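Local atomic coordinates of chemotaxis protein CheX (Desulfovibrio desulfuricans subsp. desulfuricans str. G20, PDB entry 3HM4), a protein that probably acts in bacterial chemotaxis as a CheX-type phosphatase, a family that removes the phosphoryl group from the response regulator CheY. Residues 41-47 with 123-129; 25-29 with 142-146; 49-55 with 114-120. All blocks are in the same frame, centred on the assembly; numbering follows the deposited sequence.

Interaction 1: residues 41-47 with 123-129; sequences VAKGDVS and MGDGHTI
His127 reaches across from its strand and meets Ser47 at the edge of its ring, inside a short antiparallel pairing of strand 42-44 with strand 127-131; just beyond it Asp45 and Val46 both face Phe64 in a classic beta bulge. With CG between the backbone N and the carbonyl carbon (chi1 71°), the imidazole is turned toward 41-47. Its NE2 lies 2.7 Å from Ser47 OG, in the ring plane, a hydrogen bond in which either atom could be the donor; Ser47 OG is also bonded to Thr63 OG1. At the other nitrogen, ND1 donates to Gly124 O at 2.8 Å, meeting a lone pair, so two bonds fix the rotation of the ring. Gly44 O sits over one face near the rim. The same Gly124 O also accepts from His127 N across the type II turn 124-127.

On the opposite face of the strand pair, Lys43 runs extended from CB and bends only at its last torsion, which sets NZ 2.8 Å from Gly126 O, in the carbonyl plane and on a lone pair. Val41 and Thr128 meet obliquely, CG1 of the valine 3.7 Å from CB of the threonine. Ala42 and Ile129 form a hydrogen-bonded pair, and their side chains touch on the face that also carries His127.

Where the chain turns its corner, Asp45 OD1 accepts from Gly126 N while OD2 takes the backbone N of Lys66. Lys66 NZ also forms a salt bridge with Asp125, which probably eases the closeness of the two aspartates. The second subunit pairs with Met123, Thr128 and Ile129, carrying the sheet across the interface. A water donates to Asp45 O at 2.7 Å and to Asp125 OD1 at 2.8 Å.

Interaction 2: residues 25-29 with 142-146; sequences AGIQP and FKTNH
At Ile27 and Asn145 the irregular 25-29 meets the end of strand 138-143 and the loop after it, their end-to-end directions 141° apart, with Asn145 N donating to Ile27 O at 2.8 Å. This joins the connection between helix 10-25 and strand 30-36 to an ST turn at the end of strand 138-143. In that turn Thr144 OG1 accepts from His146 N, and the same oxygen is hydrogen-bonded to Gly147 O.

The side chains of Gln28 and Asn145 meet through their amides, whose planes stand 82° apart. Asn145 ND2 gives its hydrogen to Gln28 OE1 at 2.9 Å, striking a lone pair in the carbonyl plane of the glutamine, while OE1 itself lies nearly in the amide plane of Asn145. On the buried side, Ile27 lies across Thr144. Its CG1 sits between the backbone N and the carbonyl carbon (chi1 67°), and the extended chain beyond carries CD1 to 3.6 Å from Thr144 CG2. The other branch, Ile27 CG2, touches His146 CD2 at 4.1 Å. Helix 66-77 packs here as well, with Val72 against Ile27, Cys68 against Thr144 and Ala71 against His146.

Farther along, Pro29 CB meets Phe142 CD2 at 3.9 Å; Phe142 also stacks on Phe149, and helix 10-25 packs on both members of the pair. Two waters bridge the polar groups. One accepts from Asn145 ND2 and donates to Gly26 O; the other donates to Gln28 O at 2.7 Å and to Asn145 OD1 at 2.9 Å.

Interaction 3: residues 49-55 with 114-120; sequences VVGITGH and FQGATPS
Phe114 fits against the end of strand 47-53, where the chain runs antiparallel to 114-120. With CG anti to its carbonyl carbon (chi1 -70°), the side chain leaves the backbone beside Thr53. CB is 3.5 Å from Thr53 O, and CG remains near the same oxygen. Farther out the ring divides its neighbours: CD2 touches Thr53 O and meets Ile52 CD1 at 4.1 Å, whereas CE1 and CZ turn to the imidazole of His55. Phe114 CZ comes within 3.6 Å of His55 CE1, and the rings of Phe114 and His55 meet obliquely, their planes at 56°.

The backbones hold this register in two separate runs. Thr53 and Gln115 bond to each other in both directions, with Gln115 N to Thr53 O at 2.8 Å, and Val49 and Ser120 do the same. Between them Ala117 N gives a nearly straight bond (177°) to Gly51 O. There 117-119 departs from regular pairing, and Val50 CG2 lies 4.1 Å from Pro119 CG.

Leu107 of helix 84-109 and Leu155 of strand 149-155 also pack on Phe114, and Arg104 and Leu155 touch Ile52. On the opposite face of the sheet, Thr53 OG1 bonds to Thr53 of the second subunit. Strand 115-123 is outermost in the chain's six-stranded antiparallel sheet, but Ser120 pairs with a strand of the second subunit, so the sheet runs on across the interface. Strand 47-53 is thus flanked by strands 58-64 and 115-123, with helix 84-109 across one face.

In the fold
Along the chain the pairings are enclosed one within another: interaction 2 spans the longest stretch, interaction 1 lies within it and interaction 3 within that. Interactions 2 and 3 both reach the six-stranded antiparallel sheet, on opposite sides of the chain's centre and about 25 Å apart between centres. Interaction 1 belongs to the small two-stranded sheet; strand 42-44 leads into 47-53 and strand 127-131 follows 115-123, so it sits at the corner beyond interaction 3, whose Val49 packs on Ile129. Its centre is about 19 Å from that of interaction 2. Interactions 1 and 3 both touch the second subunit, so they form part of the dimer interface, whereas interaction 2 stays within its own chain.

Interaction 1: residues 41-47 with 123-129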
loop_
_atom_site.group_PDB
_atom_site.type_symbol
_atom_site.label_atom_id
_atom_site.label_comp_id
_atom_site.label_asym_id
_atom_site.label_seq_id
_atom_site.Cartn_x
_atom_site.Cartn_y
_atom_site.Cartn_z
ATOM N N VAL A 41 8.522 -11.163 0.341
ATOM C CA VAL A 41 8.610 -9.841 0.897
ATOM C C VAL A 41 9.673 -8.994 0.217
ATOM O O VAL A 41 10.622 -9.482 -0.375
ATOM C CB VAL A 41 9.024 -9.874 2.422
ATOM C CG1 VAL A 41 7.938 -10.517 3.294
ATOM C CG2 VAL A 41 10.386 -10.587 2.626
ATOM N N ALA A 42 9.458 -7.695 0.269
ATOM C CA ALA A 42 10.482 -6.663 0.084
ATOM C C ALA A 42 10.762 -6.139 1.491
ATOM O O ALA A 42 9.825 -5.820 2.191
ATOM C CB ALA A 42 9.997 -5.528 -0.815
ATOM N N LYS A 43 12.031 -6.078 1.904
ATOM C CA LYS A 43 12.424 -5.642 3.223
ATOM C C LYS A 43 13.190 -4.346 3.109
ATOM O O LYS A 43 14.134 -4.217 2.377
ATOM C CB LYS A 43 13.282 -6.687 3.919
ATOM C CG LYS A 43 13.575 -6.361 5.396
ATOM C CD LYS A 43 14.355 -7.428 6.014
ATOM C CE LYS A 43 14.680 -7.144 7.495
ATOM N NZ LYS A 43 13.540 -7.291 8.446
ATOM N N GLY A 44 12.770 -3.376 3.883
ATOM C CA GLY A 44 13.450 -2.108 3.859
ATOM C C GLY A 44 12.954 -1.131 4.867
ATOM O O GLY A 44 12.292 -1.506 5.802
ATOM N N ASP A 45 13.317 0.134 4.641
ATOM C CA ASP A 45 13.258 1.149 5.694
ATOM C C ASP A 45 12.213 2.238 5.474
ATOM O O ASP A 45 11.592 2.705 6.437
ATOM C CB ASP A 45 14.684 1.658 5.915
ATOM C CG ASP A 45 15.674 0.507 6.104
ATOM O OD1 ASP A 45 15.282 -0.473 6.776
ATOM O OD2 ASP A 45 16.762 0.503 5.481
ATOM N N VAL A 46 12.001 2.602 4.206
ATOM C CA VAL A 46 10.905 3.459 3.786
ATOM C C VAL A 46 10.363 2.808 2.520
ATOM O O VAL A 46 11.152 2.523 1.604
ATOM C CB VAL A 46 11.298 4.902 3.516
ATOM C CG1 VAL A 46 10.065 5.725 2.971
ATOM C CG2 VAL A 46 11.879 5.538 4.794
ATOM N N SER A 47 9.054 2.550 2.471
ATOM C CA SER A 47 8.430 2.072 1.259
ATOM C C SER A 47 7.261 2.971 0.912
ATOM O O SER A 47 6.722 3.682 1.761
ATOM C CB SER A 47 7.923 0.643 1.390
ATOM O OG SER A 47 8.969 -0.286 1.658
HETATM N N MSE A 123 6.872 3.473 6.988
HETATM C CA MSE A 123 8.155 3.673 7.620
HETATM C C MSE A 123 8.386 2.713 8.773
HETATM O O MSE A 123 7.454 2.290 9.444
HETATM C CB MSE A 123 8.269 5.100 8.122
HETATM C CG MSE A 123 8.052 6.186 7.062
HETATM SE SE MSE A 123 8.136 7.965 7.724
HETATM C CE MSE A 123 6.681 8.726 6.763
ATOM N N GLY A 124 9.651 2.411 8.996
ATOM C CA GLY A 124 10.109 1.577 10.120
ATOM C C GLY A 124 11.217 0.699 9.611
ATOM O O GLY A 124 11.086 0.065 8.588
ATOM N N ASP A 125 12.356 0.686 10.313
ATOM C CA ASP A 125 13.510 -0.049 9.812
ATOM C C ASP A 125 13.190 -1.539 9.687
ATOM O O ASP A 125 12.616 -2.151 10.608
ATOM C CB ASP A 125 14.711 0.088 10.755
ATOM C CG ASP A 125 15.352 1.452 10.714
ATOM O OD1 ASP A 125 14.907 2.356 9.991
ATOM O OD2 ASP A 125 16.361 1.607 11.440
ATOM N N GLY A 126 13.482 -2.102 8.519
ATOM C CA GLY A 126 13.302 -3.526 8.316
ATOM C C GLY A 126 11.869 -4.017 8.266
ATOM O O GLY A 126 11.621 -5.211 8.461
ATOM N N HIS A 127 10.931 -3.105 7.985
ATOM C CA HIS A 127 9.569 -3.564 7.678
ATOM C C HIS A 127 9.595 -4.385 6.391
ATOM O O HIS A 127 10.539 -4.329 5.620
ATOM C CB HIS A 127 8.572 -2.396 7.579
ATOM C CG HIS A 127 8.760 -1.542 6.363
ATOM N ND1 HIS A 127 9.419 -0.334 6.393
ATOM C CD2 HIS A 127 8.361 -1.731 5.083
ATOM C CE1 HIS A 127 9.427 0.168 5.162
ATOM N NE2 HIS A 127 8.788 -0.651 4.347
ATOM N N THR A 128 8.514 -5.113 6.169
ATOM C CA THR A 128 8.318 -5.777 4.924
ATOM C C THR A 128 7.022 -5.360 4.263
ATOM O O THR A 128 6.040 -5.052 4.923
ATOM C CB THR A 128 8.332 -7.307 5.047
ATOM O OG1 THR A 128 7.303 -7.755 5.920
ATOM C CG2 THR A 128 9.687 -7.788 5.596
ATOM N N ILE A 129 7.015 -5.402 2.933
ATOM C CA ILE A 129 5.830 -5.184 2.127
ATOM C C ILE A 129 5.711 -6.359 1.168
ATOM O O ILE A 129 6.700 -6.777 0.546
ATOM C CB ILE A 129 5.833 -3.812 1.426
ATOM C CG1 ILE A 129 4.560 -3.604 0.586
ATOM C CG2 ILE A 129 7.039 -3.618 0.563
ATOM C CD1 ILE A 129 4.233 -2.100 0.284
HETATM O O HOH W 1 12.702 3.512 8.778
#

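Interaction 2: residues 25-29 with 142-146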
loop_
_atom_site.group_PDB
_atom_site.type_symbol
_atom_site.label_atom_id
_atom_site.label_comp_id
_atom_site.label_asym_id
_atom_site.label_seq_id
_atom_site.Cartn_x
_atom_site.Cartn_y
_atom_site.Cartn_z
ATOM N N ALA A 25 15.414 14.223 -7.260
ATOM C CA ALA A 25 16.469 13.995 -6.290
ATOM C C ALA A 25 17.886 14.109 -6.816
ATOM O O ALA A 25 18.800 14.222 -5.988
ATOM C CB ALA A 25 16.263 12.626 -5.595
ATOM N N GLY A 26 18.122 14.027 -8.125
ATOM C CA GLY A 26 19.475 14.148 -8.653
ATOM C C GLY A 26 20.451 13.063 -8.188
ATOM O O GLY A 26 21.665 13.222 -8.283
ATOM N N ILE A 27 19.914 11.916 -7.761
ATOM C CA ILE A 27 20.694 10.820 -7.202
ATOM C C ILE A 27 21.243 9.855 -8.249
ATOM O O ILE A 27 21.807 8.838 -7.863
ATOM C CB ILE A 27 19.898 10.099 -6.070
ATOM C CG1 ILE A 27 18.658 9.363 -6.619
ATOM C CG2 ILE A 27 19.559 11.095 -4.880
ATOM C CD1 ILE A 27 17.992 8.581 -5.454
ATOM N N GLN A 28 21.066 10.141 -9.556
ATOM C CA GLN A 28 21.605 9.351 -10.641
ATOM C C GLN A 28 21.190 7.875 -10.508
ATOM O O GLN A 28 22.035 6.992 -10.434
ATOM C CB GLN A 28 23.124 9.533 -10.773
ATOM C CG GLN A 28 23.424 10.984 -11.244
ATOM C CD GLN A 28 24.899 11.297 -11.349
ATOM O OE1 GLN A 28 25.578 11.425 -10.349
ATOM N NE2 GLN A 28 25.378 11.465 -12.556
ATOM N N PRO A 29 19.873 7.593 -10.527
ATOM C CA PRO A 29 19.420 6.219 -10.411
ATOM C C PRO A 29 19.835 5.391 -11.629
ATOM O O PRO A 29 19.712 5.850 -12.780
ATOM C CB PRO A 29 17.914 6.342 -10.345
ATOM C CG PRO A 29 17.642 7.606 -11.039
ATOM C CD PRO A 29 18.742 8.511 -10.669
ATOM N N PHE A 142 17.824 -0.904 -8.070
ATOM C CA PHE A 142 18.504 0.300 -8.516
ATOM C C PHE A 142 19.686 0.606 -7.629
ATOM O O PHE A 142 19.620 0.466 -6.399
ATOM C CB PHE A 142 17.587 1.542 -8.424
ATOM C CG PHE A 142 16.590 1.676 -9.548
ATOM C CD1 PHE A 142 15.466 0.849 -9.609
ATOM C CD2 PHE A 142 16.742 2.669 -10.498
ATOM C CE1 PHE A 142 14.531 0.994 -10.631
ATOM C CE2 PHE A 142 15.806 2.867 -11.494
ATOM C CZ PHE A 142 14.685 2.002 -11.566
ATOM N N LYS A 143 20.737 1.114 -8.276
ATOM C CA LYS A 143 21.831 1.804 -7.596
ATOM C C LYS A 143 21.572 3.303 -7.735
ATOM O O LYS A 143 20.914 3.756 -8.668
ATOM C CB LYS A 143 23.169 1.516 -8.261
ATOM C CG LYS A 143 23.637 0.106 -8.131
ATOM C CD LYS A 143 25.080 -0.074 -8.678
ATOM C CE LYS A 143 25.248 0.233 -10.123
ATOM N NZ LYS A 143 24.477 -0.652 -10.982
ATOM N N THR A 144 22.053 4.072 -6.762
ATOM C CA THR A 144 22.039 5.519 -6.824
ATOM C C THR A 144 23.338 6.023 -6.211
ATOM O O THR A 144 24.159 5.249 -5.695
ATOM C CB THR A 144 20.833 6.159 -6.059
ATOM O OG1 THR A 144 21.080 6.269 -4.647
ATOM C CG2 THR A 144 19.490 5.460 -6.329
ATOM N N ASN A 145 23.504 7.335 -6.188
ATOM C CA ASN A 145 24.677 7.910 -5.517
ATOM C C ASN A 145 24.641 7.757 -3.995
ATOM O O ASN A 145 25.656 7.936 -3.337
ATOM C CB ASN A 145 24.778 9.413 -5.807
ATOM C CG ASN A 145 25.001 9.730 -7.265
ATOM O OD1 ASN A 145 25.529 8.913 -8.023
ATOM N ND2 ASN A 145 24.657 10.992 -7.659
ATOM N N HIS A 146 23.467 7.416 -3.437
ATOM C CA HIS A 146 23.238 7.361 -2.021
ATOM C C HIS A 146 22.461 6.127 -1.638
ATOM O O HIS A 146 21.460 6.237 -0.965
ATOM C CB HIS A 146 22.452 8.605 -1.574
ATOM C CG HIS A 146 23.179 9.881 -1.829
ATOM N ND1 HIS A 146 24.160 10.346 -0.984
ATOM C CD2 HIS A 146 23.096 10.772 -2.848
ATOM C CE1 HIS A 146 24.649 11.475 -1.470
ATOM N NE2 HIS A 146 24.026 11.750 -2.603
HETATM O O HOH W 2 23.369 12.710 -5.513
HETATM O O HOH W 3 24.591 6.643 -9.510
#

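Interaction 3: residues 49-55 with 114-120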
loop_
_atom_site.group_PDB
_atom_site.type_symbol
_atom_site.label_atom_id
_atom_site.label_comp_id
_atom_site.label_asym_id
_atom_site.label_seq_id
_atom_site.Cartn_x
_atom_site.Cartn_y
_atom_site.Cartn_z
ATOM N N VAL A 49 3.606 2.637 -1.809
ATOM C CA VAL A 49 2.834 1.744 -2.642
ATOM C C VAL A 49 1.628 2.471 -3.176
ATOM O O VAL A 49 1.035 3.285 -2.460
ATOM C CB VAL A 49 2.459 0.438 -1.893
ATOM C CG1 VAL A 49 1.616 0.693 -0.651
ATOM C CG2 VAL A 49 1.791 -0.573 -2.827
ATOM N N VAL A 50 1.240 2.139 -4.405
ATOM C CA VAL A 50 0.104 2.780 -5.062
ATOM C C VAL A 50 -0.578 1.805 -5.988
ATOM O O VAL A 50 0.064 1.191 -6.820
ATOM C CB VAL A 50 0.504 4.106 -5.795
ATOM C CG1 VAL A 50 1.548 3.906 -6.952
ATOM C CG2 VAL A 50 -0.742 4.845 -6.285
ATOM N N GLY A 51 -1.893 1.685 -5.820
ATOM C CA GLY A 51 -2.655 0.766 -6.652
ATOM C C GLY A 51 -2.990 1.354 -8.014
ATOM O O GLY A 51 -3.113 2.578 -8.174
ATOM N N ILE A 52 -3.136 0.467 -8.995
ATOM C CA ILE A 52 -3.560 0.839 -10.348
ATOM C C ILE A 52 -4.683 -0.093 -10.764
ATOM O O ILE A 52 -4.735 -1.277 -10.387
ATOM C CB ILE A 52 -2.364 0.870 -11.344
ATOM C CG1 ILE A 52 -1.737 -0.500 -11.553
ATOM C CG2 ILE A 52 -1.328 1.906 -10.855
ATOM C CD1 ILE A 52 -0.624 -0.469 -12.624
ATOM N N THR A 53 -5.571 0.438 -11.603
ATOM C CA THR A 53 -6.727 -0.323 -12.097
ATOM C C THR A 53 -6.879 -0.105 -13.616
ATOM O O THR A 53 -6.575 0.948 -14.141
ATOM C CB THR A 53 -8.000 0.078 -11.378
ATOM O OG1 THR A 53 -8.312 1.444 -11.673
ATOM C CG2 THR A 53 -7.885 -0.118 -9.836
ATOM N N GLY A 54 -7.394 -1.115 -14.290
ATOM C CA GLY A 54 -7.581 -1.049 -15.765
ATOM C C GLY A 54 -7.979 -2.390 -16.292
ATOM O O GLY A 54 -8.685 -3.063 -15.603
ATOM N N HIS A 55 -7.463 -2.809 -17.466
ATOM C CA HIS A 55 -7.808 -4.142 -18.006
ATOM C C HIS A 55 -7.418 -5.282 -17.071
ATOM O O HIS A 55 -8.081 -6.329 -17.018
ATOM C CB HIS A 55 -7.293 -4.367 -19.452
ATOM C CG HIS A 55 -5.817 -4.623 -19.546
ATOM N ND1 HIS A 55 -4.875 -3.619 -19.472
ATOM C CD2 HIS A 55 -5.120 -5.775 -19.739
ATOM C CE1 HIS A 55 -3.669 -4.139 -19.591
ATOM N NE2 HIS A 55 -3.781 -5.446 -19.741
ATOM N N PHE A 114 -4.755 2.949 -17.503
ATOM C CA PHE A 114 -4.863 2.619 -16.098
ATOM C C PHE A 114 -5.161 3.863 -15.274
ATOM O O PHE A 114 -4.608 4.935 -15.554
ATOM C CB PHE A 114 -3.553 2.054 -15.560
ATOM C CG PHE A 114 -3.211 0.703 -16.076
ATOM C CD1 PHE A 114 -2.454 0.543 -17.232
ATOM C CD2 PHE A 114 -3.604 -0.440 -15.382
ATOM C CE1 PHE A 114 -2.125 -0.726 -17.708
ATOM C CE2 PHE A 114 -3.268 -1.703 -15.864
ATOM C CZ PHE A 114 -2.523 -1.838 -17.028
ATOM N N GLN A 115 -6.009 3.722 -14.261
ATOM C CA GLN A 115 -6.227 4.751 -13.256
ATOM C C GLN A 115 -5.285 4.466 -12.094
ATOM O O GLN A 115 -4.894 3.312 -11.864
ATOM C CB GLN A 115 -7.668 4.783 -12.751
ATOM C CG GLN A 115 -8.684 5.042 -13.873
ATOM C CD GLN A 115 -8.428 6.318 -14.660
ATOM O OE1 GLN A 115 -8.045 7.355 -14.093
ATOM N NE2 GLN A 115 -8.640 6.252 -15.991
ATOM N N GLY A 116 -4.993 5.506 -11.337
ATOM C CA GLY A 116 -4.110 5.416 -10.193
ATOM C C GLY A 116 -4.796 5.851 -8.909
ATOM O O GLY A 116 -5.499 6.866 -8.871
ATOM N N ALA A 117 -4.621 5.054 -7.863
ATOM C CA ALA A 117 -5.126 5.327 -6.554
ATOM C C ALA A 117 -4.197 6.306 -5.826
ATOM O O ALA A 117 -3.214 6.783 -6.378
ATOM C CB ALA A 117 -5.270 3.988 -5.795
ATOM N N THR A 118 -4.525 6.622 -4.587
ATOM C CA THR A 118 -3.654 7.490 -3.781
ATOM C C THR A 118 -2.546 6.618 -3.150
ATOM O O THR A 118 -2.814 5.486 -2.699
ATOM C CB THR A 118 -4.465 8.231 -2.689
ATOM O OG1 THR A 118 -5.248 7.285 -1.948
ATOM C CG2 THR A 118 -5.371 9.309 -3.313
ATOM N N PRO A 119 -1.304 7.124 -3.115
ATOM C CA PRO A 119 -0.244 6.334 -2.481
ATOM C C PRO A 119 -0.341 6.284 -0.962
ATOM O O PRO A 119 -0.989 7.107 -0.334
ATOM C CB PRO A 119 1.055 7.074 -2.885
ATOM C CG PRO A 119 0.646 7.969 -4.010
ATOM C CD PRO A 119 -0.767 8.347 -3.748
ATOM N N SER A 120 0.384 5.311 -0.417
ATOM C CA SER A 120 0.667 5.251 1.016
ATOM C C SER A 120 2.173 5.096 1.192
ATOM O O SER A 120 2.853 4.476 0.362
ATOM C CB SER A 120 -0.052 4.109 1.744
ATOM O OG SER A 120 -1.453 4.328 1.782
#